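Local coordinates for Spermidine/putrescine ABC transporter, periplasmic binding protein (PDB 2V84) that probably binds polyamines such as spermidine and putrescine in the periplasm, as the solute-binding component of an ABC transporter, at residues Y34-S39 with N277-P282; P126-A131 with E287-F292. All coordinates share one frame; numbering follows the deposited sequence.

Overall arrangement
Contacts 1 and 2 lie side by side, their centres about 9 Å apart. Along the chain their segments alternate, in the order 34-39, 126-131, 277-282, 287-292, so the first half of each contact comes before the second half of either. Helices 269-279 and 282-292 follow one another and supply the later segments. The earlier ones are a loop with the first residues of helix 38-48 and a piece of strand 125-137. Hydrogen bonds of Thr36 with Tyr127 and of Ser39 with Glu287 tie the two contacts directly together. They thus form one continuous interior region, in which successive helices from late in the sequence pack against this N-terminal loop and a long strand of the mixed sheet.

Contact 1 (Y34-S39 with N277-P282); sequences YYTPTS and NFFLEP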
ATOM      1  N   TYR A  34      10.596  -7.637  -1.079  1.00 37.83           N
ATOM      2  CA  TYR A  34       9.980  -8.238  -2.270  1.00 38.32           C
ATOM      3  C   TYR A  34       9.284  -7.266  -3.229  1.00 36.36           C
ATOM      4  O   TYR A  34       8.926  -7.660  -4.326  1.00 37.14           O
ATOM      5  CB  TYR A  34       9.028  -9.413  -1.915  1.00 39.46           C
ATOM      6  CG  TYR A  34       9.554 -10.368  -0.843  1.00 42.34           C
ATOM      7  CD1 TYR A  34      10.797 -10.997  -0.984  1.00 44.02           C
ATOM      8  CD2 TYR A  34       8.798 -10.651   0.301  1.00 44.38           C
ATOM      9  CE1 TYR A  34      11.288 -11.870   0.000  1.00 44.56           C
ATOM     10  CE2 TYR A  34       9.283 -11.528   1.293  1.00 45.44           C
ATOM     11  CZ  TYR A  34      10.530 -12.131   1.127  1.00 43.84           C
ATOM     12  OH  TYR A  34      11.022 -12.999   2.085  0.50 42.70           O
ATOM     13  N   TYR A  35       9.105  -6.009  -2.817  1.00 35.54           N
ATOM     14  CA  TYR A  35       8.289  -5.021  -3.576  1.00 33.27           C
ATOM     15  C   TYR A  35       8.846  -4.652  -4.962  1.00 33.98           C
ATOM     16  O   TYR A  35       8.090  -4.516  -5.937  1.00 33.40           O
ATOM     17  CB  TYR A  35       8.068  -3.768  -2.731  1.00 32.14           C
ATOM     18  CG  TYR A  35       6.842  -2.963  -3.086  1.00 28.30           C
ATOM     19  CD1 TYR A  35       5.780  -3.530  -3.790  1.00 27.65           C
ATOM     20  CD2 TYR A  35       6.749  -1.633  -2.699  1.00 26.72           C
ATOM     21  CE1 TYR A  35       4.640  -2.772  -4.108  1.00 24.32           C
ATOM     22  CE2 TYR A  35       5.642  -0.869  -3.005  1.00 24.65           C
ATOM     23  CZ  TYR A  35       4.592  -1.430  -3.706  1.00 26.73           C
ATOM     24  OH  TYR A  35       3.487  -0.664  -3.961  1.00 24.07           O
ATOM     25  N   THR A  36      10.167  -4.529  -5.054  1.00 34.46           N
ATOM     26  CA  THR A  36      10.848  -4.554  -6.343  1.00 34.82           C
ATOM     27  C   THR A  36      11.255  -6.004  -6.706  1.00 35.16           C
ATOM     28  O   THR A  36      12.158  -6.570  -6.079  1.00 36.28           O
ATOM     29  CB  THR A  36      12.078  -3.619  -6.364  1.00 34.52           C
ATOM     30  OG1 THR A  36      11.742  -2.350  -5.791  1.00 34.26           O
ATOM     31  CG2 THR A  36      12.537  -3.412  -7.778  1.00 34.82           C
ATOM     32  N   PRO A  37      10.576  -6.612  -7.703  1.00 35.51           N
ATOM     33  CA  PRO A  37      10.843  -7.999  -8.095  1.00 35.07           C
ATOM     34  C   PRO A  37      12.300  -8.196  -8.519  1.00 35.78           C
ATOM     35  O   PRO A  37      12.762  -7.538  -9.470  1.00 36.20           O
ATOM     36  CB  PRO A  37       9.928  -8.200  -9.305  1.00 35.36           C
ATOM     37  CG  PRO A  37       8.842  -7.202  -9.129  1.00 34.84           C
ATOM     38  CD  PRO A  37       9.516  -6.013  -8.532  1.00 35.18           C
ATOM     39  N   THR A  38      13.008  -9.096  -7.830  1.00 34.91           N
ATOM     40  CA  THR A  38      14.432  -9.338  -8.093  1.00 33.92           C
ATOM     41  C   THR A  38      14.705  -9.547  -9.576  1.00 33.12           C
ATOM     42  O   THR A  38      15.781  -9.197 -10.059  1.00 33.11           O
ATOM     43  CB  THR A  38      14.986 -10.553  -7.316  1.00 34.51           C
ATOM     44  OG1 THR A  38      14.104 -11.662  -7.493  1.00 35.17           O
ATOM     45  CG2 THR A  38      15.125 -10.247  -5.830  1.00 34.73           C
ATOM     46  N   SER A  39      13.725 -10.102 -10.291  1.00 31.91           N
ATOM     47  CA  SER A  39      13.839 -10.337 -11.725  1.00 31.31           C
ATOM     48  C   SER A  39      14.069  -9.044 -12.493  1.00 30.55           C
ATOM     49  O   SER A  39      14.812  -9.022 -13.472  1.00 30.42           O
ATOM     50  CB  SER A  39      12.599 -11.037 -12.261  1.00 31.21           C
ATOM     51  OG  SER A  39      11.446 -10.249 -12.035  1.00 32.22           O
ATOM     52  N   ASN A 277      12.994   5.376 -14.465  1.00 24.02           N
ATOM     53  CA  ASN A 277      12.720   5.319 -15.889  1.00 24.65           C
ATOM     54  C   ASN A 277      12.602   3.864 -16.387  1.00 24.64           C
ATOM     55  O   ASN A 277      11.705   3.549 -17.150  1.00 25.15           O
ATOM     56  CB  ASN A 277      13.780   6.102 -16.677  1.00 24.57           C
ATOM     57  CG  ASN A 277      13.332   6.417 -18.087  1.00 24.89           C
ATOM     58  OD1 ASN A 277      12.276   7.006 -18.285  1.00 23.52           O
ATOM     59  ND2 ASN A 277      14.133   6.020 -19.077  1.00 25.75           N
ATOM     60  N   PHE A 278      13.494   2.986 -15.921  1.00 25.52           N
ATOM     61  CA  PHE A 278      13.495   1.559 -16.280  1.00 26.31           C
ATOM     62  C   PHE A 278      12.216   0.864 -15.768  1.00 26.60           C
ATOM     63  O   PHE A 278      11.551   0.120 -16.491  1.00 26.82           O
ATOM     64  CB  PHE A 278      14.759   0.910 -15.690  1.00 26.69           C
ATOM     65  CG  PHE A 278      14.805  -0.597 -15.791  1.00 28.70           C
ATOM     66  CD1 PHE A 278      14.261  -1.401 -14.778  1.00 30.35           C
ATOM     67  CD2 PHE A 278      15.464  -1.215 -16.853  1.00 30.73           C
ATOM     68  CE1 PHE A 278      14.332  -2.811 -14.858  1.00 28.95           C
ATOM     69  CE2 PHE A 278      15.545  -2.622 -16.938  1.00 30.31           C
ATOM     70  CZ  PHE A 278      14.980  -3.410 -15.940  1.00 29.10           C
ATOM     71  N   PHE A 279      11.872   1.138 -14.525  1.00 26.87           N
ATOM     72  CA  PHE A 279      10.730   0.489 -13.868  1.00 28.01           C
ATOM     73  C   PHE A 279       9.421   0.831 -14.578  1.00 28.42           C
ATOM     74  O   PHE A 279       8.503   0.007 -14.668  1.00 28.03           O
ATOM     75  CB  PHE A 279      10.713   0.936 -12.410  1.00 27.76           C
ATOM     76  CG  PHE A 279       9.811   0.137 -11.531  1.00 28.72           C
ATOM     77  CD1 PHE A 279      10.223  -1.098 -11.017  1.00 30.14           C
ATOM     78  CD2 PHE A 279       8.559   0.637 -11.181  1.00 28.09           C
ATOM     79  CE1 PHE A 279       9.370  -1.836 -10.177  1.00 28.03           C
ATOM     80  CE2 PHE A 279       7.710  -0.085 -10.332  1.00 29.69           C
ATOM     81  CZ  PHE A 279       8.124  -1.331  -9.842  1.00 29.07           C
ATOM     82  N   LEU A 280       9.355   2.058 -15.099  1.00 29.10           N
ATOM     83  CA  LEU A 280       8.179   2.539 -15.824  1.00 29.14           C
ATOM     84  C   LEU A 280       8.160   2.188 -17.322  1.00 29.82           C
ATOM     85  O   LEU A 280       7.236   2.589 -18.024  1.00 30.29           O
ATOM     86  CB  LEU A 280       8.002   4.048 -15.652  1.00 28.86           C
ATOM     87  CG  LEU A 280       7.638   4.547 -14.240  1.00 27.09           C
ATOM     88  CD1 LEU A 280       7.595   6.068 -14.244  1.00 27.64           C
ATOM     89  CD2 LEU A 280       6.342   3.960 -13.723  1.00 24.69           C
ATOM     90  N   GLU A 281       9.170   1.467 -17.803  1.00 30.55           N
ATOM     91  CA  GLU A 281       9.096   0.867 -19.136  1.00 31.46           C
ATOM     92  C   GLU A 281       7.927  -0.121 -19.127  1.00 31.39           C
ATOM     93  O   GLU A 281       7.832  -0.917 -18.209  1.00 31.57           O
ATOM     94  CB  GLU A 281      10.400   0.153 -19.480  1.00 31.89           C
ATOM     95  CG  GLU A 281      10.711   0.109 -20.964  1.00 35.81           C
ATOM     96  CD  GLU A 281      11.036   1.471 -21.564  1.00 37.62           C
ATOM     97  OE1 GLU A 281      12.115   2.043 -21.231  1.00 40.38           O
ATOM     98  OE2 GLU A 281      10.229   1.946 -22.405  1.00 38.93           O
ATOM     99  N   PRO A 282       7.032  -0.052 -20.132  1.00 31.87           N
ATOM    100  CA  PRO A 282       5.759  -0.797 -20.176  1.00 31.92           C
ATOM    101  C   PRO A 282       5.853  -2.287 -19.873  1.00 32.27           C
ATOM    102  O   PRO A 282       5.050  -2.803 -19.085  1.00 32.42           O
ATOM    103  CB  PRO A 282       5.300  -0.580 -21.616  1.00 32.65           C
ATOM    104  CG  PRO A 282       5.816   0.776 -21.928  1.00 32.09           C
ATOM    105  CD  PRO A 282       7.178   0.800 -21.326  1.00 31.83           C
TER
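Phe279, in the last turn of helix 269-279, points its ring at the loop at Thr36 and Pro37. With CG anti to the backbone N (chi1 -167°), the side chain stretches across to the other segment, and a single ring carbon does the touching. Thr36 CG2 lies 4.3 Å from Phe279 CE1, approaching obliquely. Pro37 CD reaches the same Phe279 CE1 at 4.5 Å, at the edge of the ring and near its plane. A large aromatic ring suits the place because the backbones stay well apart: the nearest CA atoms, of Thr36 and Phe279, are 9.1 Å from each other. Threonine serves both sides of its position, giving a methyl group to the ring while OG1 bonds to Asn31. Pro37, at the N-cap of helix 38-48, is rigid and brings no N-H that would need a partner in this buried place.

The tight packing is around the ring of Phe279, which Tyr127, Phe260 and Phe288 grip; its touch on Thr36 and Pro37 is the lighter side, and Tyr34 and Thr38 beyond are exposed. After the helix ends, Glu281 N bonds to Phe278 O (3.0 Å), closing a tight turn before Pro282 begins the next helix, a first-turn position that suits proline, since its nitrogen needs no acceptor.

In the surrounding fold, Phe279 stacks on Tyr127 of strand 125-137 and meets Phe260 of strand 254-260 edge-to-face. Pro37 rests on Phe288 and Thr291 of helix 282-292, while Phe278 packs on Lys43 and Gln47 of helix 38-48.

Contact 2 (P126-A131 with E287-F292); sequences PYYLGA and EFLDTF
An aromatic cluster of Tyr127, Tyr128 and Phe288 joins strand 125-137 to helix 282-292. Phe288 is the middle ring: a chi1 of 162° swings it away from its backbone N and toward the strand. Tyr127 turns an edge to the face of Phe288 in an offset T-shaped pair, with planes at 80° and Tyr127 CE1 3.5 Å from Phe288 CZ. Phe288 in turn directs its own edge toward the face of Tyr128, at 76° and with centroids 5.9 Å apart. Tyr128 CB sits in the plane of the Phe288 ring, 3.8 Å from Phe288 CE2. Leu289 extends the apolar patch, its methyl CD2 lying 3.7 Å from Tyr128 CE1. Tyrosine suits these buried positions because the ring packs while the hydroxyl still finds a partner: Thr36 OG1 for Tyr127, Tyr312 for Tyr128.

Tyr127 and Tyr128 together face Asp258 of strand 254-260, a classic beta bulge, consistent with two consecutive side chains turning to the same side. The side chain of Tyr128 is about 11 Å from that of Glu168, a predicted spermidine-binding residue. A helix laid on a sheet strand in this way is in keeping with the alpha/beta lobes of periplasmic solute-binding proteins.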
ATOM      1  N   PRO A 126       5.064   8.203  -8.886  1.00 23.77           N
ATOM      2  CA  PRO A 126       4.295   7.024  -8.456  1.00 23.52           C
ATOM      3  C   PRO A 126       4.900   5.672  -8.814  1.00 23.65           C
ATOM      4  O   PRO A 126       5.388   5.481  -9.930  1.00 24.09           O
ATOM      5  CB  PRO A 126       2.957   7.188  -9.197  1.00 23.65           C
ATOM      6  CG  PRO A 126       2.827   8.652  -9.346  1.00 23.28           C
ATOM      7  CD  PRO A 126       4.215   9.176  -9.591  1.00 23.17           C
ATOM      8  N   TYR A 127       4.819   4.736  -7.867  1.00 23.57           N
ATOM      9  CA  TYR A 127       5.345   3.388  -7.999  1.00 22.92           C
ATOM     10  C   TYR A 127       4.170   2.411  -8.168  1.00 23.76           C
ATOM     11  O   TYR A 127       4.177   1.554  -9.057  1.00 23.21           O
ATOM     12  CB  TYR A 127       6.130   3.091  -6.715  1.00 23.99           C
ATOM     13  CG  TYR A 127       6.886   1.807  -6.678  1.00 24.74           C
ATOM     14  CD1 TYR A 127       6.234   0.594  -6.466  1.00 24.40           C
ATOM     15  CD2 TYR A 127       8.273   1.806  -6.794  1.00 24.95           C
ATOM     16  CE1 TYR A 127       6.932  -0.573  -6.411  1.00 24.86           C
ATOM     17  CE2 TYR A 127       8.989   0.617  -6.748  1.00 25.51           C
ATOM     18  CZ  TYR A 127       8.319  -0.558  -6.560  1.00 23.50           C
ATOM     19  OH  TYR A 127       9.024  -1.750  -6.488  1.00 26.38           O
ATOM     20  N   TYR A 128       3.152   2.547  -7.321  1.00 23.29           N
ATOM     21  CA  TYR A 128       1.981   1.686  -7.410  1.00 24.19           C
ATOM     22  C   TYR A 128       0.865   2.289  -6.582  1.00 24.53           C
ATOM     23  O   TYR A 128       1.134   2.964  -5.614  1.00 26.01           O
ATOM     24  CB  TYR A 128       2.301   0.199  -7.002  1.00 23.72           C
ATOM     25  CG  TYR A 128       1.068  -0.662  -7.137  1.00 24.79           C
ATOM     26  CD1 TYR A 128       0.509  -0.900  -8.390  1.00 23.09           C
ATOM     27  CD2 TYR A 128       0.425  -1.179  -6.009  1.00 24.22           C
ATOM     28  CE1 TYR A 128      -0.660  -1.634  -8.527  1.00 25.57           C
ATOM     29  CE2 TYR A 128      -0.753  -1.907  -6.146  1.00 23.28           C
ATOM     30  CZ  TYR A 128      -1.282  -2.119  -7.397  1.00 24.99           C
ATOM     31  OH  TYR A 128      -2.433  -2.855  -7.514  1.00 25.35           O
ATOM     32  N   LEU A 129      -0.376   2.082  -7.000  1.00 24.16           N
ATOM     33  CA  LEU A 129      -1.556   2.531  -6.259  1.00 23.94           C
ATOM     34  C   LEU A 129      -2.441   1.313  -6.091  1.00 24.54           C
ATOM     35  O   LEU A 129      -2.788   0.667  -7.084  1.00 25.71           O
ATOM     36  CB  LEU A 129      -2.301   3.609  -7.064  1.00 24.62           C
ATOM     37  CG  LEU A 129      -3.481   4.361  -6.424  1.00 25.64           C
ATOM     38  CD1 LEU A 129      -3.632   5.683  -7.098  1.00 29.39           C
ATOM     39  CD2 LEU A 129      -4.793   3.549  -6.516  1.00 26.58           C
ATOM     40  N   GLY A 130      -2.811   0.988  -4.854  1.00 25.22           N
ATOM     41  CA  GLY A 130      -3.737  -0.150  -4.648  1.00 25.09           C
ATOM     42  C   GLY A 130      -4.511   0.090  -3.379  1.00 26.49           C
ATOM     43  O   GLY A 130      -4.588   1.221  -2.894  1.00 26.79           O
ATOM     44  N   ALA A 131      -5.094  -0.972  -2.832  1.00 26.80           N
ATOM     45  CA  ALA A 131      -5.814  -0.839  -1.570  1.00 27.30           C
ATOM     46  C   ALA A 131      -5.870  -2.188  -0.918  1.00 27.25           C
ATOM     47  O   ALA A 131      -5.951  -3.230  -1.596  1.00 27.89           O
ATOM     48  CB  ALA A 131      -7.232  -0.296  -1.789  1.00 27.58           C
ATOM     49  N   GLU A 287       5.697  -6.579 -15.871  1.00 32.77           N
ATOM     50  CA  GLU A 287       6.333  -7.665 -15.113  1.00 33.01           C
ATOM     51  C   GLU A 287       6.235  -7.450 -13.599  1.00 32.74           C
ATOM     52  O   GLU A 287       6.068  -8.413 -12.833  1.00 32.35           O
ATOM     53  CB  GLU A 287       7.792  -7.879 -15.561  1.00 32.84           C
ATOM     54  CG  GLU A 287       8.599  -8.854 -14.690  1.00 32.87           C
ATOM     55  CD  GLU A 287      10.035  -9.017 -15.158  1.00 33.39           C
ATOM     56  OE1 GLU A 287      10.271  -8.916 -16.369  1.00 32.33           O
ATOM     57  OE2 GLU A 287      10.933  -9.252 -14.322  1.00 35.27           O
ATOM     58  N   PHE A 288       6.327  -6.189 -13.173  1.00 32.84           N
ATOM     59  CA  PHE A 288       6.105  -5.817 -11.781  1.00 32.19           C
ATOM     60  C   PHE A 288       4.677  -6.159 -11.344  1.00 32.85           C
ATOM     61  O   PHE A 288       4.478  -6.805 -10.311  1.00 33.48           O
ATOM     62  CB  PHE A 288       6.393  -4.326 -11.561  1.00 32.08           C
ATOM     63  CG  PHE A 288       5.780  -3.766 -10.294  1.00 30.95           C
ATOM     64  CD1 PHE A 288       6.190  -4.210  -9.035  1.00 29.59           C
ATOM     65  CD2 PHE A 288       4.787  -2.795 -10.363  1.00 31.90           C
ATOM     66  CE1 PHE A 288       5.622  -3.710  -7.882  1.00 28.33           C
ATOM     67  CE2 PHE A 288       4.209  -2.282  -9.198  1.00 29.45           C
ATOM     68  CZ  PHE A 288       4.628  -2.743  -7.959  1.00 29.20           C
ATOM     69  N   LEU A 289       3.687  -5.736 -12.127  1.00 32.50           N
ATOM     70  CA  LEU A 289       2.289  -5.956 -11.767  1.00 33.14           C
ATOM     71  C   LEU A 289       1.938  -7.430 -11.709  1.00 33.71           C
ATOM     72  O   LEU A 289       1.242  -7.878 -10.794  1.00 34.20           O
ATOM     73  CB  LEU A 289       1.365  -5.237 -12.745  1.00 33.06           C
ATOM     74  CG  LEU A 289       1.524  -3.722 -12.814  1.00 31.97           C
ATOM     75  CD1 LEU A 289       0.747  -3.196 -14.014  1.00 32.01           C
ATOM     76  CD2 LEU A 289       1.100  -3.009 -11.514  1.00 31.51           C
ATOM     77  N   ASP A 290       2.453  -8.177 -12.681  1.00 34.18           N
ATOM     78  CA  ASP A 290       2.175  -9.609 -12.823  1.00 34.71           C
ATOM     79  C   ASP A 290       2.764 -10.416 -11.677  1.00 35.32           C
ATOM     80  O   ASP A 290       2.283 -11.516 -11.376  1.00 35.41           O
ATOM     81  CB  ASP A 290       2.788 -10.126 -14.114  1.00 34.81           C
ATOM     82  CG  ASP A 290       1.985  -9.771 -15.342  1.00 35.27           C
ATOM     83  OD1 ASP A 290       0.874  -9.221 -15.236  1.00 35.58           O
ATOM     84  OD2 ASP A 290       2.481 -10.063 -16.444  1.00 35.89           O
ATOM     85  N   THR A 291       3.837  -9.898 -11.077  1.00 35.28           N
ATOM     86  CA  THR A 291       4.494 -10.544  -9.952  1.00 35.59           C
ATOM     87  C   THR A 291       3.510 -10.702  -8.798  1.00 35.77           C
ATOM     88  O   THR A 291       3.573 -11.703  -8.084  1.00 36.61           O
ATOM     89  CB  THR A 291       5.760  -9.775  -9.495  1.00 35.26           C
ATOM     90  OG1 THR A 291       6.771  -9.860 -10.509  1.00 35.42           O
ATOM     91  CG2 THR A 291       6.339 -10.357  -8.200  1.00 36.14           C
ATOM     92  N   PHE A 292       2.591  -9.737  -8.659  1.00 35.89           N
ATOM     93  CA  PHE A 292       1.678  -9.657  -7.515  1.00 36.09           C
ATOM     94  C   PHE A 292       0.193  -9.778  -7.854  1.00 35.67           C
ATOM     95  O   PHE A 292      -0.647  -9.776  -6.950  1.00 37.54           O
ATOM     96  CB  PHE A 292       1.901  -8.355  -6.748  1.00 36.22           C
ATOM     97  CG  PHE A 292       3.309  -8.163  -6.275  1.00 36.64           C
ATOM     98  CD1 PHE A 292       3.788  -8.868  -5.176  1.00 38.22           C
ATOM     99  CD2 PHE A 292       4.159  -7.268  -6.929  1.00 36.24           C
ATOM    100  CE1 PHE A 292       5.096  -8.704  -4.740  1.00 39.39           C
ATOM    101  CE2 PHE A 292       5.447  -7.082  -6.493  1.00 36.67           C
ATOM    102  CZ  PHE A 292       5.921  -7.799  -5.400  1.00 38.32           C
TER